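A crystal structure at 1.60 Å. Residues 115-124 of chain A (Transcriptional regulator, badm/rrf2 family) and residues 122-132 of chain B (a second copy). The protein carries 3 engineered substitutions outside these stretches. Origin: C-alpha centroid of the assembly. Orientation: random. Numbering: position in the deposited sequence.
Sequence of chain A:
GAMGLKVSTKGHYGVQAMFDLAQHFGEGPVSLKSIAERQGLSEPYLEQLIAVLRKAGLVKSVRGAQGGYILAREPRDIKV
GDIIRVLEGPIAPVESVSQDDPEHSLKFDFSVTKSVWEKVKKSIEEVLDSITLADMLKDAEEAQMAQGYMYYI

Chain A 115-124: SVWEKVKKSI
Chain B 122-132: KSIEEVLDSIT

Two copies of one helix pack in a roughly antiparallel pair, N-to-C directions 147° apart and axes 8.9 Å apart at closest approach. Chain A is helical throughout, phi/psi near -65/-40, with i to i+4 hydrogen bonds such as V120(A) N to V116(A) O at 3.0 Å. Chain B is already helical at K122(B); past the helix, I131(B), extended at -120/126 with rotamer m, t, points toward chain A. The register sets the CA of V120(A) 5.7 Å from that of I124(B), and the CA atoms of S123(A) and S123(B) 6.3 Å apart.

V116(A), chi1 t, has its CA-to-CB bond sideways to chain B; its CG1 lies 3.8 Å from L128(B) CD2 and 4.1 Å from I131(B) CD1. W117(A), chi1 m and chi2 133°, starts away, yet its ring returns, bringing CZ3 within 4.2 Å of the same L128(B) CD2, obliquely. K119(A), m, t, t, t, points toward chain B and lends only its aliphatic part, CB 4.0 Å from V127(B) CG1 and CD 4.0 Å from I131(B) CD1.

V120(A), chi1 t, is the hub. Its CG1 meets I124(B) CG1 at 3.8 Å, while its CG2 reaches L128(B) CD2 at 3.5 Å and V127(B) CG1 at 4.2 Å. V127(B) is t; L128(B), m then t, carries its end inward to fill this site.

One turn on, two serines point toward each other's helix. S123(A), chi1 p, turns its OG back to V120(A) O, a 2.8 Å hydrogen bond that satisfies the hydroxyl within its own helix; its CB rests 3.6 Å from V127(B) CG2. S123(B), also p, faces it, the OG atoms of S123(A) and S123(B) 3.4 Å apart, at best a weak hydrogen bond.

I124(A) closes the walk: I124(A) and I124(B) are both m, t, and their CD1 atoms meet at 3.6 Å, methyl against methyl.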

# COMPACT_ATOMS: atom_id res chain seq x y z
N SER A 115 11.58 -4.23 7.66
CA SER A 115 11.02 -3.41 8.73
C SER A 115 10.43 -2.14 8.13
O SER A 115 9.46 -1.58 8.66
CB SER A 115 12.05 -3.09 9.81
OG SER A 115 12.97 -2.09 9.38
N VAL A 116 11.00 -1.68 7.02
CA VAL A 116 10.44 -0.52 6.33
C VAL A 116 9.05 -0.87 5.81
O VAL A 116 8.10 -0.07 5.97
CB VAL A 116 11.31 -0.04 5.16
CG1 VAL A 116 10.64 1.09 4.42
CG2 VAL A 116 12.68 0.43 5.67
N TRP A 117 8.90 -2.05 5.22
CA TRP A 117 7.57 -2.44 4.70
C TRP A 117 6.59 -2.61 5.83
O TRP A 117 5.40 -2.36 5.64
CB TRP A 117 7.59 -3.71 3.84
CG TRP A 117 8.62 -3.69 2.75
CD1 TRP A 117 9.48 -4.70 2.45
CD2 TRP A 117 8.90 -2.62 1.84
NE1 TRP A 117 10.30 -4.32 1.41
CE2 TRP A 117 9.98 -3.05 1.02
CE3 TRP A 117 8.37 -1.35 1.63
CZ2 TRP A 117 10.51 -2.26 0.00
CZ3 TRP A 117 8.91 -0.56 0.63
CH2 TRP A 117 9.97 -1.02 -0.17
N GLU A 118 7.05 -3.05 6.98
CA GLU A 118 6.16 -3.22 8.13
C GLU A 118 5.60 -1.86 8.53
O GLU A 118 4.45 -1.74 8.94
CB GLU A 118 6.89 -3.87 9.30
CG GLU A 118 6.02 -4.20 10.50
CD GLU A 118 5.82 -3.02 11.43
OE1 GLU A 118 6.57 -2.03 11.30
OE2 GLU A 118 4.91 -3.08 12.29
N LYS A 119 6.44 -0.83 8.40
CA LYS A 119 6.01 0.53 8.71
C LYS A 119 5.00 1.04 7.70
O LYS A 119 4.03 1.72 8.06
CB LYS A 119 7.21 1.48 8.79
CG LYS A 119 7.93 1.43 10.12
CD LYS A 119 9.30 2.05 10.03
CE LYS A 119 10.08 1.84 11.32
NZ LYS A 119 11.47 2.36 11.21
N VAL A 120 5.21 0.70 6.42
CA VAL A 120 4.21 1.01 5.39
C VAL A 120 2.88 0.33 5.73
O VAL A 120 1.82 0.97 5.67
CB VAL A 120 4.68 0.56 4.00
CG1 VAL A 120 3.59 0.77 2.96
CG2 VAL A 120 5.94 1.35 3.61
N LYS A 121 2.95 -0.95 6.08
CA LYS A 121 1.72 -1.70 6.40
C LYS A 121 0.96 -1.08 7.56
O LYS A 121 -0.27 -0.95 7.53
CB LYS A 121 2.08 -3.15 6.74
CG LYS A 121 0.90 -3.99 7.22
CD LYS A 121 1.40 -5.27 7.88
CE LYS A 121 0.27 -6.12 8.43
NZ LYS A 121 0.80 -7.37 9.05
N LYS A 122 1.70 -0.70 8.59
CA LYS A 122 1.09 -0.14 9.78
C LYS A 122 0.37 1.16 9.46
O LYS A 122 -0.73 1.40 9.98
CB LYS A 122 2.16 0.07 10.86
CG LYS A 122 1.72 -0.34 12.24
CD LYS A 122 1.29 -1.79 12.29
CE LYS A 122 0.67 -2.11 13.64
NZ LYS A 122 -0.35 -1.09 14.02
N SER A 123 0.96 1.97 8.59
CA SER A 123 0.38 3.28 8.27
C SER A 123 -0.89 3.09 7.46
O SER A 123 -1.86 3.83 7.66
CB SER A 123 1.35 4.16 7.49
OG SER A 123 1.45 3.75 6.13
N ILE A 124 -0.89 2.13 6.54
CA ILE A 124 -2.10 1.79 5.78
C ILE A 124 -3.22 1.30 6.71
O ILE A 124 -4.40 1.72 6.58
CB ILE A 124 -1.83 0.70 4.74
CG1 ILE A 124 -0.83 1.21 3.70
CG2 ILE A 124 -3.15 0.22 4.09
CD1 ILE A 124 -0.39 0.12 2.72
N LYS B 122 -1.20 8.58 0.08
CA LYS B 122 -0.53 9.68 0.77
C LYS B 122 0.27 9.20 1.96
O LYS B 122 1.43 9.61 2.15
CB LYS B 122 -1.57 10.68 1.24
CG LYS B 122 -1.34 12.09 0.74
CD LYS B 122 -1.24 12.12 -0.76
CE LYS B 122 -0.69 13.46 -1.21
NZ LYS B 122 0.48 13.84 -0.37
N SER B 123 -0.34 8.33 2.77
CA SER B 123 0.31 7.89 3.99
C SER B 123 1.53 7.03 3.66
O SER B 123 2.54 7.11 4.36
CB SER B 123 -0.63 7.10 4.90
OG SER B 123 -0.77 5.77 4.45
N ILE B 124 1.44 6.20 2.62
CA ILE B 124 2.61 5.41 2.18
C ILE B 124 3.75 6.33 1.74
O ILE B 124 4.92 6.14 2.13
CB ILE B 124 2.27 4.47 1.02
CG1 ILE B 124 1.25 3.42 1.48
CG2 ILE B 124 3.55 3.83 0.47
CD1 ILE B 124 0.64 2.62 0.31
N GLU B 125 3.40 7.32 0.91
CA GLU B 125 4.37 8.30 0.43
C GLU B 125 5.04 9.00 1.61
O GLU B 125 6.27 9.21 1.61
CB GLU B 125 3.69 9.32 -0.49
CG GLU B 125 4.60 10.43 -1.02
CD GLU B 125 3.86 11.39 -1.95
OE1 GLU B 125 2.72 11.06 -2.36
OE2 GLU B 125 4.41 12.47 -2.26
N GLU B 126 4.25 9.31 2.63
CA GLU B 126 4.81 9.98 3.80
C GLU B 126 5.78 9.10 4.59
O GLU B 126 6.83 9.58 5.04
CB GLU B 126 3.71 10.50 4.72
CG GLU B 126 2.95 11.68 4.15
CD GLU B 126 1.80 12.12 5.03
OE1 GLU B 126 1.86 11.90 6.26
OE2 GLU B 126 0.82 12.69 4.49
N VAL B 127 5.43 7.82 4.76
CA VAL B 127 6.33 6.91 5.45
C VAL B 127 7.60 6.77 4.65
O VAL B 127 8.71 6.94 5.19
CB VAL B 127 5.72 5.50 5.64
CG1 VAL B 127 6.79 4.53 6.16
CG2 VAL B 127 4.55 5.55 6.62
N LEU B 128 7.47 6.51 3.35
CA LEU B 128 8.70 6.24 2.56
C LEU B 128 9.58 7.47 2.36
O LEU B 128 10.80 7.35 2.14
CB LEU B 128 8.37 5.59 1.23
CG LEU B 128 7.66 4.22 1.37
CD1 LEU B 128 7.36 3.62 0.03
CD2 LEU B 128 8.50 3.27 2.21
N ASP B 129 8.99 8.66 2.43
CA ASP B 129 9.80 9.87 2.33
C ASP B 129 10.44 10.25 3.67
O ASP B 129 11.29 11.13 3.73
CB ASP B 129 8.95 11.03 1.81
CG ASP B 129 8.78 10.98 0.30
OD1 ASP B 129 9.46 10.15 -0.35
OD2 ASP B 129 7.99 11.79 -0.24
N SER B 130 10.01 9.59 4.74
CA SER B 130 10.50 9.94 6.07
C SER B 130 11.68 9.07 6.48
O SER B 130 12.25 9.28 7.54
CB SER B 130 9.39 9.78 7.12
OG SER B 130 9.17 8.41 7.42
N ILE B 131 12.02 8.11 5.63
CA ILE B 131 13.12 7.17 5.93
C ILE B 131 14.19 7.29 4.87
O ILE B 131 13.90 7.15 3.68
CB ILE B 131 12.60 5.72 5.96
CG1 ILE B 131 11.53 5.57 7.04
CG2 ILE B 131 13.74 4.72 6.15
CD1 ILE B 131 10.81 4.23 7.03
N THR B 132 15.43 7.52 5.29
CA THR B 132 16.53 7.57 4.34
C THR B 132 17.39 6.33 4.52
O THR B 132 17.23 5.60 5.50
CB THR B 132 17.48 8.77 4.57
OG1 THR B 132 18.15 8.62 5.84
CG2 THR B 132 16.74 10.08 4.54